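PDB 3LLC: putative hydrolase from Agrobacterium vitis, which probably hydrolyses the thioester bonds that hold fatty acids on acylated proteins, and perhaps acyl-glucuronide esters, using an alpha/beta hydrolase fold. Local coordinates for residues 21-26 with 92-97; 150-155 with 195-200. All coordinates share one frame; numbering follows the deposited sequence.

The two contacts lie in different parts of an alpha/beta hydrolase fold, their centres about 22 Å apart. Interaction 1 ties the second strand of the central mixed sheet, 23-30, to helix 89-103, which packs against the sheet. Interaction 2 joins helix 149-154, which follows sheet strand 136-143, to the loop that leads from helix 187-195 toward strand 209-214. They come in series along the chain, the first closing before the second opens, yet they meet in space: Leu-93 CD2 packs 4.1 Å from Asn-196 OD1. Helix 115-128, which follows the probable nucleophile elbow at Ser-114, is touched by side chains from both, so the two contacts share this helix as a neighbour.

Interaction 1: 21-26 with 92-97; sequences DARSIA and WLEEAL
Arg-23 lays the edge of its guanidinium against two consecutive glutamates of the helix, Glu-94 and Glu-95, forming a salt-bridge network. Arg-23 NE reaches Glu-95 OE2 at 2.8 Å in a nearly straight bond (169°), meeting the oxygen on its anti side, while Arg-23 NH2 binds Glu-94 OE1 at 2.9 Å from above that carboxylate's plane. Both acceptors lie in the guanidinium plane, although each carboxylate is turned steeply against it. Arg-23 NH1 donates to Asp-21 O at 3.0 Å and to a water that in turn donates to Glu-94 OE1; with Arg-91 O also accepting from NH2, the flat group is fixed in rotation. A bend at chi2 (-99°) carries the arginine chain across to the helix. Glu-95 OE2 takes a further bond from Ser-75 OG, which helps to hold this buried carboxylate. Next to the ion pair, Ile-25 CD1 packs 3.6 Å from Glu-95 CD, the two side chains crossing at about a right angle. Strand 23-26 and helix 92-97 run at 59° with axes 10.3 Å apart, Val-16 of strand 9-16 and Phe-72 of strand 68-72 packing beside them and helix 115-128 lying against Trp-92 and Leu-93.

Interaction 2: 150-155 with 195-200; sequences TSDLIE and ANRVMA. With EDO (1,2-ethanediol), chain C; EDO (1,2-ethanediol), chain D.
Arg-197 extends from the loop to helix 149-154, bringing its guanidinium close to Ser-151 and Asp-152. Arg-197 NH2 forms a salt bridge with Asp-152 OD1 at 3.0 Å, but the hydrogen bond within it is weak, bent to 127°, and the two planes are turned 60° apart. A water bridges the same pair: it accepts from Arg-197 NE at the guanidinium edge and donates to Asp-152 OD2 at 2.7 Å. The same OD2 forms a salt bridge with Lys-227 of helix 222-230, so the carboxylate is shared between two basic residues, which would probably favour its ionised form. Asp-152 OD1 has a second donor in Ser-151 OG, 2.8 Å away and above the carboxylate plane. Ser-151 OG sits between the backbone N and the carbonyl carbon (chi1 58°), which places it over one face of the guanidinium, 3.4 Å from Arg-197 NE but too poorly angled to bond to it.

In the alpha/beta hydrolase fold, this helix and loop belong to the insertion between sheet strands 136-143 and 209-214. The helix has a wider pi-type turn, with Glu-155 N bonded to Thr-150 O. Asp-148, just before the helix, accepts the backbone N-H groups of Val-198 and Met-199, one on each carboxylate oxygen. The buried Asn-196 amide accepts from Arg-122 NE at OD1 and donates through ND2 to Ser-90 OG and Asp-192 O.

Selenomethionine Met-199 puts its CE 3.5 Å from Asp-152 OD2, bordering the carboxylate with carbon. A 1,2-ethanediol, probably from the crystallisation liquor, donates to Val-198 O at 2.7 Å.

Interaction 1: 21-26 with 92-97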
loop_
_atom_site.group_PDB
_atom_site.type_symbol
_atom_site.label_atom_id
_atom_site.label_comp_id
_atom_site.label_asym_id
_atom_site.label_seq_id
_atom_site.Cartn_x
_atom_site.Cartn_y
_atom_site.Cartn_z
ATOM N N ASP A 21 -17.472 12.190 -8.870
ATOM C CA ASP A 21 -16.403 11.432 -8.228
ATOM C C ASP A 21 -15.760 10.352 -9.108
ATOM O O ASP A 21 -14.805 9.718 -8.662
ATOM C CB ASP A 21 -16.910 10.787 -6.919
ATOM C CG ASP A 21 -17.281 11.826 -5.855
ATOM O OD1 ASP A 21 -16.560 12.832 -5.703
ATOM O OD2 ASP A 21 -18.293 11.627 -5.161
ATOM N N ALA A 22 -16.271 10.118 -10.308
ATOM C CA ALA A 22 -15.719 9.067 -11.182
ATOM C C ALA A 22 -14.279 9.417 -11.572
ATOM O O ALA A 22 -13.953 10.581 -11.793
ATOM C CB ALA A 22 -16.563 8.849 -12.398
ATOM N N ARG A 23 -13.411 8.419 -11.600
ATOM C CA ARG A 23 -12.059 8.595 -12.112
ATOM C C ARG A 23 -11.577 7.312 -12.785
ATOM O O ARG A 23 -11.954 6.204 -12.383
ATOM C CB ARG A 23 -11.093 9.024 -10.987
ATOM C CG ARG A 23 -10.900 8.041 -9.829
ATOM C CD ARG A 23 -11.720 8.418 -8.662
ATOM N NE ARG A 23 -11.496 7.632 -7.450
ATOM C CZ ARG A 23 -12.469 7.282 -6.617
ATOM N NH1 ARG A 23 -13.740 7.609 -6.893
ATOM N NH2 ARG A 23 -12.194 6.604 -5.513
ATOM N N SER A 24 -10.731 7.472 -13.795
ATOM C CA SER A 24 -10.153 6.328 -14.510
ATOM C C SER A 24 -8.777 5.962 -13.927
ATOM O O SER A 24 -7.878 6.818 -13.822
ATOM C CB SER A 24 -10.017 6.610 -16.016
ATOM O OG SER A 24 -11.252 6.788 -16.696
ATOM N N ILE A 25 -8.615 4.687 -13.556
ATOM C CA ILE A 25 -7.395 4.154 -12.965
ATOM C C ILE A 25 -6.615 3.325 -14.005
ATOM O O ILE A 25 -7.158 2.401 -14.655
ATOM C CB ILE A 25 -7.751 3.285 -11.690
ATOM C CG1 ILE A 25 -8.454 4.155 -10.654
ATOM C CG2 ILE A 25 -6.508 2.544 -11.138
ATOM C CD1 ILE A 25 -7.637 5.424 -10.165
ATOM N N ALA A 26 -5.341 3.689 -14.202
ATOM C CA ALA A 26 -4.459 2.995 -15.130
ATOM C C ALA A 26 -3.822 1.778 -14.406
ATOM O O ALA A 26 -3.368 1.877 -13.248
ATOM C CB ALA A 26 -3.355 3.956 -15.664
ATOM N N TRP A 92 -8.486 5.911 -2.199
ATOM C CA TRP A 92 -7.400 5.079 -2.717
ATOM C C TRP A 92 -7.644 3.592 -2.402
ATOM O O TRP A 92 -7.356 2.725 -3.224
ATOM C CB TRP A 92 -6.043 5.573 -2.179
ATOM C CG TRP A 92 -5.662 6.946 -2.773
ATOM C CD1 TRP A 92 -5.948 7.388 -4.024
ATOM C CD2 TRP A 92 -4.900 8.013 -2.142
ATOM N NE1 TRP A 92 -5.433 8.660 -4.227
ATOM C CE2 TRP A 92 -4.781 9.059 -3.098
ATOM C CE3 TRP A 92 -4.326 8.183 -0.885
ATOM C CZ2 TRP A 92 -4.089 10.257 -2.826
ATOM C CZ3 TRP A 92 -3.660 9.383 -0.606
ATOM C CH2 TRP A 92 -3.564 10.403 -1.569
ATOM N N LEU A 93 -8.265 3.319 -1.258
ATOM C CA LEU A 93 -8.724 1.973 -0.940
ATOM C C LEU A 93 -9.819 1.526 -1.913
ATOM O O LEU A 93 -9.793 0.379 -2.386
ATOM C CB LEU A 93 -9.252 1.917 0.505
ATOM C CG LEU A 93 -10.001 0.633 0.921
ATOM C CD1 LEU A 93 -9.046 -0.617 0.873
ATOM C CD2 LEU A 93 -10.584 0.816 2.379
ATOM N N GLU A 94 -10.787 2.399 -2.185
ATOM C CA GLU A 94 -11.857 2.100 -3.112
ATOM C C GLU A 94 -11.298 1.692 -4.487
ATOM O O GLU A 94 -11.813 0.781 -5.159
ATOM C CB GLU A 94 -12.778 3.314 -3.265
ATOM C CG GLU A 94 -13.981 3.069 -4.157
ATOM C CD GLU A 94 -14.878 4.299 -4.363
ATOM O OE1 GLU A 94 -14.458 5.456 -4.082
ATOM O OE2 GLU A 94 -16.017 4.098 -4.840
ATOM N N GLU A 95 -10.238 2.375 -4.899
ATOM C CA GLU A 95 -9.579 2.067 -6.179
ATOM C C GLU A 95 -8.882 0.672 -6.153
ATOM O O GLU A 95 -9.013 -0.119 -7.096
ATOM C CB GLU A 95 -8.579 3.197 -6.508
ATOM C CG GLU A 95 -9.275 4.532 -6.833
ATOM C CD GLU A 95 -8.389 5.786 -6.616
ATOM O OE1 GLU A 95 -7.154 5.603 -6.573
ATOM O OE2 GLU A 95 -8.958 6.912 -6.537
ATOM N N ALA A 96 -8.149 0.384 -5.087
ATOM C CA ALA A 96 -7.498 -0.895 -4.921
ATOM C C ALA A 96 -8.531 -2.028 -5.001
ATOM O O ALA A 96 -8.319 -3.004 -5.732
ATOM C CB ALA A 96 -6.667 -0.960 -3.590
ATOM N N LEU A 97 -9.648 -1.885 -4.292
ATOM C CA LEU A 97 -10.690 -2.914 -4.308
ATOM C C LEU A 97 -11.319 -3.046 -5.710
ATOM O O LEU A 97 -11.612 -4.166 -6.173
ATOM C CB LEU A 97 -11.738 -2.609 -3.225
ATOM C CG LEU A 97 -12.889 -3.591 -2.993
ATOM C CD1 LEU A 97 -12.342 -5.001 -2.790
ATOM C CD2 LEU A 97 -13.757 -3.160 -1.792
HETATM O O HOH W 1 -16.035 7.496 -4.950
#

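Interaction 2: 150-155 with 195-200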
loop_
_atom_site.group_PDB
_atom_site.type_symbol
_atom_site.label_atom_id
_atom_site.label_comp_id
_atom_site.label_asym_id
_atom_site.label_seq_id
_atom_site.Cartn_x
_atom_site.Cartn_y
_atom_site.Cartn_z
ATOM N N THR A 150 -1.646 9.271 9.750
ATOM C CA THR A 150 -2.197 10.615 9.991
ATOM C C THR A 150 -2.369 10.880 11.485
ATOM O O THR A 150 -1.959 11.924 11.975
ATOM C CB THR A 150 -3.530 10.856 9.219
ATOM O OG1 THR A 150 -4.502 9.881 9.641
ATOM C CG2 THR A 150 -3.308 10.756 7.700
ATOM N N SER A 151 -2.926 9.920 12.238
ATOM C CA SER A 151 -3.170 10.120 13.641
ATOM C C SER A 151 -1.934 9.816 14.515
ATOM O O SER A 151 -1.754 10.439 15.587
ATOM C CB SER A 151 -4.366 9.259 14.135
ATOM O OG SER A 151 -4.144 7.882 13.904
ATOM N N ASP A 152 -1.116 8.884 14.089
ATOM C CA ASP A 152 -0.039 8.352 14.954
ATOM C C ASP A 152 1.334 8.968 14.683
ATOM O O ASP A 152 2.120 9.052 15.603
ATOM C CB ASP A 152 0.082 6.832 14.842
ATOM C CG ASP A 152 -1.152 6.088 15.366
ATOM O OD1 ASP A 152 -2.213 6.720 15.567
ATOM O OD2 ASP A 152 -1.042 4.846 15.517
ATOM N N LEU A 153 1.617 9.338 13.432
ATOM C CA LEU A 153 2.929 9.896 13.053
ATOM C C LEU A 153 2.875 11.399 12.741
ATOM O O LEU A 153 3.830 12.117 13.062
ATOM C CB LEU A 153 3.539 9.122 11.889
ATOM C CG LEU A 153 3.759 7.613 12.090
ATOM C CD1 LEU A 153 4.371 6.937 10.843
ATOM C CD2 LEU A 153 4.595 7.369 13.399
ATOM N N ILE A 154 1.778 11.896 12.165
ATOM C CA ILE A 154 1.665 13.347 11.870
ATOM C C ILE A 154 1.079 14.188 13.013
ATOM O O ILE A 154 1.732 15.155 13.499
ATOM C CB ILE A 154 0.933 13.621 10.542
ATOM C CG1 ILE A 154 1.702 12.960 9.366
ATOM C CG2 ILE A 154 0.752 15.151 10.335
ATOM C CD1 ILE A 154 1.016 13.031 7.997
ATOM N N GLU A 155 -0.147 13.861 13.451
ATOM C CA GLU A 155 -0.812 14.637 14.506
ATOM C C GLU A 155 0.058 15.017 15.735
ATOM O O GLU A 155 0.026 16.167 16.159
ATOM C CB GLU A 155 -2.128 13.969 14.982
ATOM C CG GLU A 155 -3.329 14.133 14.005
ATOM C CD GLU A 155 -4.647 13.545 14.553
ATOM O OE1 GLU A 155 -4.797 13.544 15.774
ATOM O OE2 GLU A 155 -5.519 13.089 13.761
ATOM N N ALA A 195 -11.177 7.801 9.959
ATOM C CA ALA A 195 -12.208 6.867 9.452
ATOM C C ALA A 195 -11.597 5.501 9.130
ATOM O O ALA A 195 -12.266 4.503 9.233
ATOM C CB ALA A 195 -12.960 7.432 8.230
ATOM N N ASN A 196 -10.322 5.451 8.760
ATOM C CA ASN A 196 -9.626 4.222 8.380
ATOM C C ASN A 196 -8.613 3.670 9.412
ATOM O O ASN A 196 -7.744 2.829 9.095
ATOM C CB ASN A 196 -8.922 4.464 7.031
ATOM C CG ASN A 196 -9.900 4.583 5.888
ATOM O OD1 ASN A 196 -10.356 3.557 5.366
ATOM N ND2 ASN A 196 -10.238 5.839 5.470
ATOM N N ARG A 197 -8.719 4.138 10.661
ATOM C CA ARG A 197 -7.747 3.764 11.670
ATOM C C ARG A 197 -7.873 2.251 11.934
ATOM O O ARG A 197 -8.981 1.763 12.232
ATOM C CB ARG A 197 -7.977 4.565 12.957
ATOM C CG ARG A 197 -6.824 4.516 13.969
ATOM C CD ARG A 197 -7.104 5.428 15.171
ATOM N NE ARG A 197 -5.868 5.712 15.908
ATOM C CZ ARG A 197 -5.728 6.663 16.824
ATOM N NH1 ARG A 197 -6.748 7.429 17.184
ATOM N NH2 ARG A 197 -4.532 6.842 17.397
ATOM N N VAL A 198 -6.769 1.540 11.815
ATOM C CA VAL A 198 -6.752 0.055 11.981
ATOM C C VAL A 198 -6.172 -0.466 13.295
ATOM O O VAL A 198 -6.515 -1.599 13.710
ATOM C CB VAL A 198 -6.090 -0.671 10.757
ATOM C CG1 VAL A 198 -6.869 -0.399 9.478
ATOM C CG2 VAL A 198 -4.589 -0.321 10.569
HETATM N N MSE A 199 -5.321 0.329 13.983
HETATM C CA MSE A 199 -4.676 -0.118 15.221
HETATM C C MSE A 199 -5.344 0.355 16.523
HETATM O O MSE A 199 -4.731 0.286 17.582
HETATM C CB MSE A 199 -3.164 0.221 15.202
HETATM C CG MSE A 199 -2.413 -0.446 14.040
HETATM SE SE MSE A 199 -0.447 -0.244 14.189
HETATM C CE MSE A 199 -0.456 1.710 14.017
ATOM N N ALA A 200 -6.588 0.825 16.466
ATOM C CA ALA A 200 -7.330 1.105 17.695
ATOM C C ALA A 200 -7.860 -0.220 18.317
ATOM O O ALA A 200 -8.282 -0.240 19.460
ATOM C CB ALA A 200 -8.494 2.130 17.492
HETATM C C1 EDO C . -10.288 -3.183 14.577
HETATM O O1 EDO C . -9.926 -2.045 15.356
HETATM C C2 EDO C . -9.049 -3.616 13.828
HETATM O O2 EDO C . -8.836 -2.680 12.802
HETATM C C1 EDO D . -11.753 1.216 10.026
HETATM O O1 EDO D . -12.909 1.261 9.159
HETATM C C2 EDO D . -11.019 -0.108 9.894
HETATM O O2 EDO D . -10.917 -0.775 11.150
HETATM O O HOH W 2 -3.531 3.917 15.710
#